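PDB 4HB9: similarities with probable monooxygenase from Photorhabdus luminescens, which binds flavin-adenine dinucleotide and probably acts as a flavin-dependent monooxygenase. Local coordinates for residues 21-35 / 120-132. Numbering follows the deposited sequence.
Sequences RKHGIKVTIYERNSA and KGLANTIQWNKTF. With FAD (flavin-adenine dinucleotide), chain B; EDO (1,2-ethanediol), chain E.
Ile-29 and Tyr-30 pair in parallel with Ile-126 and Gln-127, placing strand 126-127 at the edge of the Rossmann-type FAD-binding sheet, beside strand 26-30. Ile-29 N donates to Thr-125 O at 3.0 Å, and Gln-127 N donates to Ile-29 O at 2.7 Å. Glu-31 N continues the pattern to Gln-127 O. Further along, Lys-130 N donates to Glu-31 O, and Asn-129 N bonds to Asn-33 O.

On one side of the sheet, Ile-29 and Ile-126 run together in the same direction, with CD1 of Ile-29 4.0 Å from CG1 of Ile-126. On the other, Gln-127 CG lies alongside the Tyr-30 ring.

The indole of Trp-128 is held between two aliphatic groups. Ile-126 CG2 sits over one face and Ala-35 over the opposite one. Ala-35 CB makes a CH-pi contact 3.5 Å from the centroid of the five-membered ring, almost on its normal. Asn-33 O meets the indole edge in plane.

With chi1 at 167° the Glu-31 chain leaves opposite its own N, and a turn at chi2 brings the carboxylate to the FAD ribose. There OE1 and OE2 accept from O3B and O2B. Asn-33 N binds OE2 on its anti side. Phe-132 pairs with the adenine through its backbone: N donates to FAD N1A at 2.9 Å, and O accepts from FAD N6A.

Ser-34 OG donates to Asn-129 OD1 at 2.8 Å; the hydroxyl approaches in the amide plane, at a lone pair of OD1.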
loop_
_atom_site.group_PDB
_atom_site.type_symbol
_atom_site.label_atom_id
_atom_site.label_comp_id
_atom_site.label_asym_id
_atom_site.label_seq_id
_atom_site.Cartn_x
_atom_site.Cartn_y
_atom_site.Cartn_z
ATOM N N ARG A 21 -6.864 6.071 -20.309
ATOM C CA ARG A 21 -8.042 6.738 -20.885
ATOM C C ARG A 21 -7.741 8.178 -21.270
ATOM O O ARG A 21 -8.127 8.648 -22.367
ATOM C CB ARG A 21 -9.232 6.657 -19.937
ATOM C CG ARG A 21 -9.816 5.269 -19.836
ATOM C CD ARG A 21 -10.577 5.020 -18.541
ATOM N NE ARG A 21 -11.633 6.006 -18.256
ATOM C CZ ARG A 21 -12.857 6.014 -18.793
ATOM N NH1 ARG A 21 -13.225 5.106 -19.688
ATOM N NH2 ARG A 21 -13.718 6.968 -18.439
ATOM N N LYS A 22 -6.998 8.882 -20.407
ATOM C CA LYS A 22 -6.601 10.253 -20.721
ATOM C C LYS A 22 -5.847 10.356 -22.037
ATOM O O LYS A 22 -5.999 11.353 -22.762
ATOM C CB LYS A 22 -5.774 10.869 -19.591
ATOM C CG LYS A 22 -5.564 12.351 -19.758
ATOM C CD LYS A 22 -4.749 12.924 -18.615
ATOM C CE LYS A 22 -4.547 14.414 -18.831
ATOM N NZ LYS A 22 -3.941 15.031 -17.632
ATOM N N HIS A 23 -5.055 9.326 -22.360
ATOM C CA HIS A 23 -4.242 9.360 -23.577
ATOM C C HIS A 23 -4.916 8.638 -24.744
ATOM O O HIS A 23 -4.303 8.441 -25.773
ATOM C CB HIS A 23 -2.838 8.832 -23.290
ATOM C CG HIS A 23 -2.061 9.717 -22.369
ATOM N ND1 HIS A 23 -2.306 9.769 -21.013
ATOM C CD2 HIS A 23 -1.090 10.626 -22.611
ATOM C CE1 HIS A 23 -1.492 10.651 -20.455
ATOM N NE2 HIS A 23 -0.745 11.182 -21.404
ATOM N N GLY A 24 -6.178 8.268 -24.568
ATOM C CA GLY A 24 -6.997 7.707 -25.625
ATOM C C GLY A 24 -6.805 6.222 -25.870
ATOM O O GLY A 24 -7.146 5.717 -26.929
ATOM N N ILE A 25 -6.283 5.528 -24.871
ATOM C CA ILE A 25 -5.978 4.096 -24.988
ATOM C C ILE A 25 -7.112 3.271 -24.437
ATOM O O ILE A 25 -7.692 3.601 -23.405
ATOM C CB ILE A 25 -4.636 3.805 -24.287
ATOM C CG1 ILE A 25 -3.526 4.551 -25.026
ATOM C CG2 ILE A 25 -4.358 2.315 -24.206
ATOM C CD1 ILE A 25 -2.226 4.670 -24.259
ATOM N N LYS A 26 -7.455 2.190 -25.128
ATOM C CA LYS A 26 -8.515 1.301 -24.703
ATOM C C LYS A 26 -8.017 0.445 -23.543
ATOM O O LYS A 26 -6.928 -0.129 -23.618
ATOM C CB LYS A 26 -8.925 0.390 -25.861
ATOM C CG LYS A 26 -10.121 -0.504 -25.578
ATOM C CD LYS A 26 -10.359 -1.440 -26.747
ATOM C CE LYS A 26 -11.750 -2.043 -26.699
ATOM N NZ LYS A 26 -12.086 -2.638 -25.375
ATOM N N VAL A 27 -8.807 0.362 -22.479
ATOM C CA VAL A 27 -8.354 -0.297 -21.257
ATOM C C VAL A 27 -9.514 -0.971 -20.565
ATOM O O VAL A 27 -10.640 -0.421 -20.491
ATOM C CB VAL A 27 -7.604 0.700 -20.311
ATOM C CG1 VAL A 27 -8.456 1.921 -20.040
ATOM C CG2 VAL A 27 -7.159 0.029 -19.006
ATOM N N THR A 28 -9.242 -2.163 -20.051
ATOM C CA THR A 28 -10.166 -2.890 -19.212
ATOM C C THR A 28 -9.430 -3.381 -17.962
ATOM O O THR A 28 -8.254 -3.781 -18.032
ATOM C CB THR A 28 -10.745 -4.112 -19.974
ATOM O OG1 THR A 28 -11.349 -3.676 -21.197
ATOM C CG2 THR A 28 -11.764 -4.824 -19.149
ATOM N N ILE A 29 -10.125 -3.341 -16.823
ATOM C CA ILE A 29 -9.607 -3.895 -15.592
ATOM C C ILE A 29 -10.426 -5.085 -15.187
ATOM O O ILE A 29 -11.643 -5.022 -15.183
ATOM C CB ILE A 29 -9.681 -2.888 -14.407
ATOM C CG1 ILE A 29 -8.836 -1.641 -14.677
ATOM C CG2 ILE A 29 -9.228 -3.568 -13.125
ATOM C CD1 ILE A 29 -9.097 -0.531 -13.674
ATOM N N TYR A 30 -9.756 -6.156 -14.795
ATOM C CA TYR A 30 -10.411 -7.352 -14.277
ATOM C C TYR A 30 -10.064 -7.487 -12.796
ATOM O O TYR A 30 -8.904 -7.594 -12.424
ATOM C CB TYR A 30 -9.992 -8.602 -15.069
ATOM C CG TYR A 30 -10.137 -8.389 -16.559
ATOM C CD1 TYR A 30 -11.357 -8.627 -17.210
ATOM C CD2 TYR A 30 -9.081 -7.898 -17.307
ATOM C CE1 TYR A 30 -11.488 -8.404 -18.579
ATOM C CE2 TYR A 30 -9.211 -7.673 -18.661
ATOM C CZ TYR A 30 -10.404 -7.936 -19.286
ATOM O OH TYR A 30 -10.495 -7.698 -20.641
ATOM N N GLU A 31 -11.097 -7.458 -11.968
ATOM C CA GLU A 31 -10.963 -7.439 -10.505
ATOM C C GLU A 31 -11.668 -8.623 -9.889
ATOM O O GLU A 31 -12.817 -8.913 -10.226
ATOM C CB GLU A 31 -11.541 -6.123 -9.941
ATOM C CG GLU A 31 -11.747 -6.111 -8.431
ATOM C CD GLU A 31 -10.456 -6.356 -7.646
ATOM O OE1 GLU A 31 -9.437 -5.725 -7.974
ATOM O OE2 GLU A 31 -10.480 -7.165 -6.692
ATOM N N ARG A 32 -10.985 -9.304 -8.964
ATOM C CA ARG A 32 -11.538 -10.517 -8.350
ATOM C C ARG A 32 -12.726 -10.235 -7.430
ATOM O O ARG A 32 -13.623 -11.040 -7.345
ATOM C CB ARG A 32 -10.478 -11.304 -7.593
ATOM C CG ARG A 32 -9.933 -10.603 -6.361
ATOM C CD ARG A 32 -8.947 -11.458 -5.600
ATOM N NE ARG A 32 -8.347 -10.658 -4.535
ATOM C CZ ARG A 32 -7.408 -11.094 -3.710
ATOM N NH1 ARG A 32 -6.963 -12.345 -3.799
ATOM N NH2 ARG A 32 -6.932 -10.275 -2.785
ATOM N N ASN A 33 -12.729 -9.102 -6.738
ATOM C CA ASN A 33 -13.820 -8.790 -5.824
ATOM C C ASN A 33 -15.073 -8.310 -6.525
ATOM O O ASN A 33 -15.061 -7.936 -7.719
ATOM C CB ASN A 33 -13.361 -7.758 -4.795
ATOM C CG ASN A 33 -12.222 -8.268 -3.912
ATOM O OD1 ASN A 33 -11.322 -7.508 -3.551
ATOM N ND2 ASN A 33 -12.244 -9.547 -3.577
ATOM N N SER A 34 -16.172 -8.319 -5.774
ATOM C CA SER A 34 -17.427 -7.702 -6.209
ATOM C C SER A 34 -17.357 -6.196 -6.096
ATOM O O SER A 34 -16.495 -5.678 -5.399
ATOM C CB SER A 34 -18.571 -8.239 -5.349
ATOM O OG SER A 34 -18.571 -9.651 -5.439
ATOM N N ALA A 35 -18.258 -5.497 -6.779
ATOM C CA ALA A 35 -18.261 -4.025 -6.822
ATOM C C ALA A 35 -18.522 -3.385 -5.456
ATOM O O ALA A 35 -18.070 -2.268 -5.192
ATOM C CB ALA A 35 -19.295 -3.518 -7.815
ATOM N N LYS A 120 -14.309 6.108 -9.217
ATOM C CA LYS A 120 -15.253 6.993 -9.862
ATOM C C LYS A 120 -14.831 7.193 -11.326
ATOM O O LYS A 120 -13.692 7.517 -11.597
ATOM C CB LYS A 120 -15.285 8.342 -9.139
ATOM C CG LYS A 120 -16.138 9.402 -9.794
ATOM C CD LYS A 120 -17.608 9.264 -9.413
ATOM C CE LYS A 120 -18.422 10.468 -9.886
ATOM N NZ LYS A 120 -17.792 11.761 -9.468
ATOM N N GLY A 121 -15.763 7.025 -12.259
ATOM C CA GLY A 121 -15.443 7.207 -13.665
ATOM C C GLY A 121 -15.031 5.914 -14.341
ATOM O O GLY A 121 -14.897 5.901 -15.559
ATOM N N LEU A 122 -14.794 4.853 -13.565
ATOM C CA LEU A 122 -14.380 3.550 -14.100
ATOM C C LEU A 122 -15.476 2.478 -14.032
ATOM O O LEU A 122 -15.184 1.288 -14.186
ATOM C CB LEU A 122 -13.122 3.038 -13.371
ATOM C CG LEU A 122 -11.857 3.878 -13.431
ATOM C CD1 LEU A 122 -10.747 3.213 -12.606
ATOM C CD2 LEU A 122 -11.385 4.144 -14.848
ATOM N N ALA A 123 -16.742 2.877 -13.844
ATOM C CA ALA A 123 -17.811 1.886 -13.625
ATOM C C ALA A 123 -17.945 0.927 -14.795
ATOM O O ALA A 123 -18.276 -0.237 -14.615
ATOM C CB ALA A 123 -19.146 2.570 -13.368
ATOM N N ASN A 124 -17.689 1.418 -15.994
ATOM C CA ASN A 124 -17.813 0.589 -17.184
ATOM C C ASN A 124 -16.419 0.170 -17.747
ATOM O O ASN A 124 -16.298 -0.345 -18.863
ATOM C CB ASN A 124 -18.755 1.331 -18.149
ATOM C CG ASN A 124 -20.079 1.738 -17.447
ATOM O OD1 ASN A 124 -20.769 0.895 -16.829
ATOM N ND2 ASN A 124 -20.404 3.042 -17.471
ATOM N N THR A 125 -15.367 0.364 -16.934
ATOM C CA THR A 125 -14.009 -0.117 -17.233
ATOM C C THR A 125 -13.674 -1.353 -16.395
ATOM O O THR A 125 -12.961 -2.257 -16.859
ATOM C CB THR A 125 -12.964 0.969 -16.915
ATOM O OG1 THR A 125 -13.197 2.101 -17.745
ATOM C CG2 THR A 125 -11.521 0.490 -17.134
ATOM N N ILE A 126 -14.135 -1.361 -15.141
ATOM C CA ILE A 126 -13.820 -2.441 -14.211
ATOM C C ILE A 126 -14.803 -3.562 -14.398
ATOM O O ILE A 126 -16.010 -3.352 -14.311
ATOM C CB ILE A 126 -13.872 -1.998 -12.750
ATOM C CG1 ILE A 126 -12.871 -0.877 -12.520
ATOM C CG2 ILE A 126 -13.560 -3.174 -11.838
ATOM C CD1 ILE A 126 -13.086 -0.148 -11.220
ATOM N N GLN A 127 -14.270 -4.747 -14.670
ATOM C CA GLN A 127 -15.052 -5.972 -14.761
ATOM C C GLN A 127 -14.879 -6.705 -13.443
ATOM O O GLN A 127 -13.809 -7.265 -13.151
ATOM C CB GLN A 127 -14.533 -6.833 -15.910
ATOM C CG GLN A 127 -14.186 -6.047 -17.166
ATOM C CD GLN A 127 -15.333 -5.209 -17.692
ATOM O OE1 GLN A 127 -15.151 -4.028 -18.101
ATOM N NE2 GLN A 127 -16.520 -5.807 -17.727
ATOM N N TRP A 128 -15.944 -6.700 -12.651
ATOM C CA TRP A 128 -15.927 -7.257 -11.313
ATOM C C TRP A 128 -16.090 -8.761 -11.378
ATOM O O TRP A 128 -16.538 -9.284 -12.392
ATOM C CB TRP A 128 -17.058 -6.641 -10.479
ATOM C CG TRP A 128 -16.998 -5.139 -10.403
ATOM C CD1 TRP A 128 -17.711 -4.256 -11.150
ATOM C CD2 TRP A 128 -16.163 -4.358 -9.540
ATOM N NE1 TRP A 128 -17.377 -2.967 -10.806
ATOM C CE2 TRP A 128 -16.439 -3.002 -9.808
ATOM C CE3 TRP A 128 -15.200 -4.675 -8.578
ATOM C CZ2 TRP A 128 -15.781 -1.950 -9.143
ATOM C CZ3 TRP A 128 -14.553 -3.610 -7.887
ATOM C CH2 TRP A 128 -14.853 -2.276 -8.188
ATOM N N ASN A 129 -15.700 -9.444 -10.298
ATOM C CA ASN A 129 -15.837 -10.894 -10.160
ATOM C C ASN A 129 -15.075 -11.684 -11.218
ATOM O O ASN A 129 -15.533 -12.713 -11.695
ATOM C CB ASN A 129 -17.308 -11.298 -10.164
ATOM C CG ASN A 129 -18.117 -10.520 -9.145
ATOM O OD1 ASN A 129 -17.989 -10.745 -7.940
ATOM N ND2 ASN A 129 -18.942 -9.593 -9.620
ATOM N N LYS A 130 -13.907 -11.177 -11.568
ATOM C CA LYS A 130 -13.062 -11.753 -12.572
ATOM C C LYS A 130 -11.729 -12.059 -11.913
ATOM O O LYS A 130 -10.879 -11.170 -11.748
ATOM C CB LYS A 130 -12.900 -10.764 -13.726
ATOM C CG LYS A 130 -14.179 -10.556 -14.521
ATOM C CD LYS A 130 -14.269 -11.629 -15.601
ATOM C CE LYS A 130 -15.642 -11.784 -16.198
ATOM N NZ LYS A 130 -15.512 -12.616 -17.436
ATOM N N THR A 131 -11.551 -13.320 -11.523
ATOM C CA THR A 131 -10.324 -13.755 -10.867
ATOM C C THR A 131 -9.370 -14.329 -11.903
ATOM O O THR A 131 -9.611 -15.408 -12.442
ATOM C CB THR A 131 -10.629 -14.830 -9.790
ATOM O OG1 THR A 131 -11.429 -14.245 -8.768
ATOM C CG2 THR A 131 -9.369 -15.380 -9.153
ATOM N N PHE A 132 -8.273 -13.620 -12.145
ATOM C CA PHE A 132 -7.238 -14.084 -13.036
ATOM C C PHE A 132 -6.647 -15.403 -12.527
ATOM O O PHE A 132 -6.372 -15.556 -11.335
ATOM C CB PHE A 132 -6.139 -13.036 -13.178
ATOM C CG PHE A 132 -4.910 -13.555 -13.823
ATOM C CD1 PHE A 132 -4.722 -13.425 -15.183
ATOM C CD2 PHE A 132 -3.955 -14.220 -13.077
ATOM C CE1 PHE A 132 -3.584 -13.930 -15.789
ATOM C CE2 PHE A 132 -2.816 -14.729 -13.669
ATOM C CZ PHE A 132 -2.624 -14.577 -15.032
HETATM P PA FAD B . -3.663 -3.420 -4.214
HETATM O O1A FAD B . -4.052 -1.987 -3.962
HETATM O O2A FAD B . -3.542 -4.475 -3.168
HETATM O O5B FAD B . -4.599 -3.981 -5.385
HETATM C C5B FAD B . -4.507 -5.313 -5.854
HETATM C C4B FAD B . -5.853 -5.601 -6.490
HETATM O O4B FAD B . -5.752 -6.816 -7.253
HETATM C C3B FAD B . -6.991 -5.781 -5.465
HETATM O O3B FAD B . -8.163 -5.060 -5.848
HETATM C C2B FAD B . -7.209 -7.281 -5.494
HETATM O O2B FAD B . -8.516 -7.710 -5.159
HETATM C C1B FAD B . -6.888 -7.600 -6.961
HETATM N N9A FAD B . -6.528 -8.988 -7.254
HETATM C C8A FAD B . -5.651 -9.778 -6.578
HETATM N N7A FAD B . -5.516 -10.991 -7.189
HETATM C C5A FAD B . -6.332 -10.962 -8.265
HETATM C C6A FAD B . -6.669 -11.933 -9.325
HETATM N N6A FAD B . -6.081 -13.150 -9.262
HETATM N N1A FAD B . -7.563 -11.570 -10.267
HETATM C C2A FAD B . -8.109 -10.332 -10.281
HETATM N N3A FAD B . -7.852 -9.390 -9.353
HETATM C C4A FAD B . -6.974 -9.653 -8.329
HETATM N N1 FAD B . 1.188 2.870 1.219
HETATM C C2 FAD B . 1.601 4.158 1.187
HETATM O O2 FAD B . 2.208 4.636 0.167
HETATM N N3 FAD B . 1.366 4.967 2.237
HETATM C C4 FAD B . 0.785 4.585 3.378
HETATM O O4 FAD B . 0.615 5.409 4.315
HETATM C C4X FAD B . 0.349 3.191 3.504
HETATM N N5 FAD B . -0.267 2.716 4.625
HETATM C C5X FAD B . -0.640 1.418 4.687
HETATM C C6 FAD B . -1.246 0.911 5.831
HETATM C C7 FAD B . -1.647 -0.424 5.914
HETATM C C7M FAD B . -2.309 -0.975 7.163
HETATM C C8 FAD B . -1.415 -1.324 4.772
HETATM C C8M FAD B . -1.849 -2.773 4.827
HETATM C C9 FAD B . -0.809 -0.824 3.624
HETATM C C9A FAD B . -0.409 0.508 3.523
HETATM N N10 FAD B . 0.209 1.008 2.355
HETATM C C10 FAD B . 0.607 2.340 2.316
HETATM C "C1'" FAD B . 0.511 0.151 1.191
HETATM C "C2'" FAD B . -0.560 0.214 0.104
HETATM O "O2'" FAD B . -1.854 0.017 0.649
HETATM C "C3'" FAD B . -0.277 -0.870 -0.933
HETATM O "O3'" FAD B . 1.123 -0.882 -1.211
HETATM C "C4'" FAD B . -1.034 -0.588 -2.223
HETATM O "O4'" FAD B . -2.375 -1.002 -2.034
HETATM C "C5'" FAD B . -0.457 -1.331 -3.409
HETATM O "O5'" FAD B . -1.241 -0.991 -4.534
HETATM P P FAD B . -1.499 -2.136 -5.635
HETATM O O1P FAD B . -2.434 -1.489 -6.628
HETATM O O2P FAD B . -0.172 -2.693 -6.078
HETATM O O3P FAD B . -2.220 -3.377 -4.918
HETATM C C1 EDO E . -10.651 8.933 -17.328
HETATM O O1 EDO E . -10.930 7.971 -16.360
HETATM C C2 EDO E . -9.330 9.580 -16.996
HETATM O O2 EDO E . -8.595 9.674 -18.145
HETATM O O HOH W 1 -13.864 -13.471 -8.735
HETATM O O HOH W 2 -20.147 -6.834 -8.621
#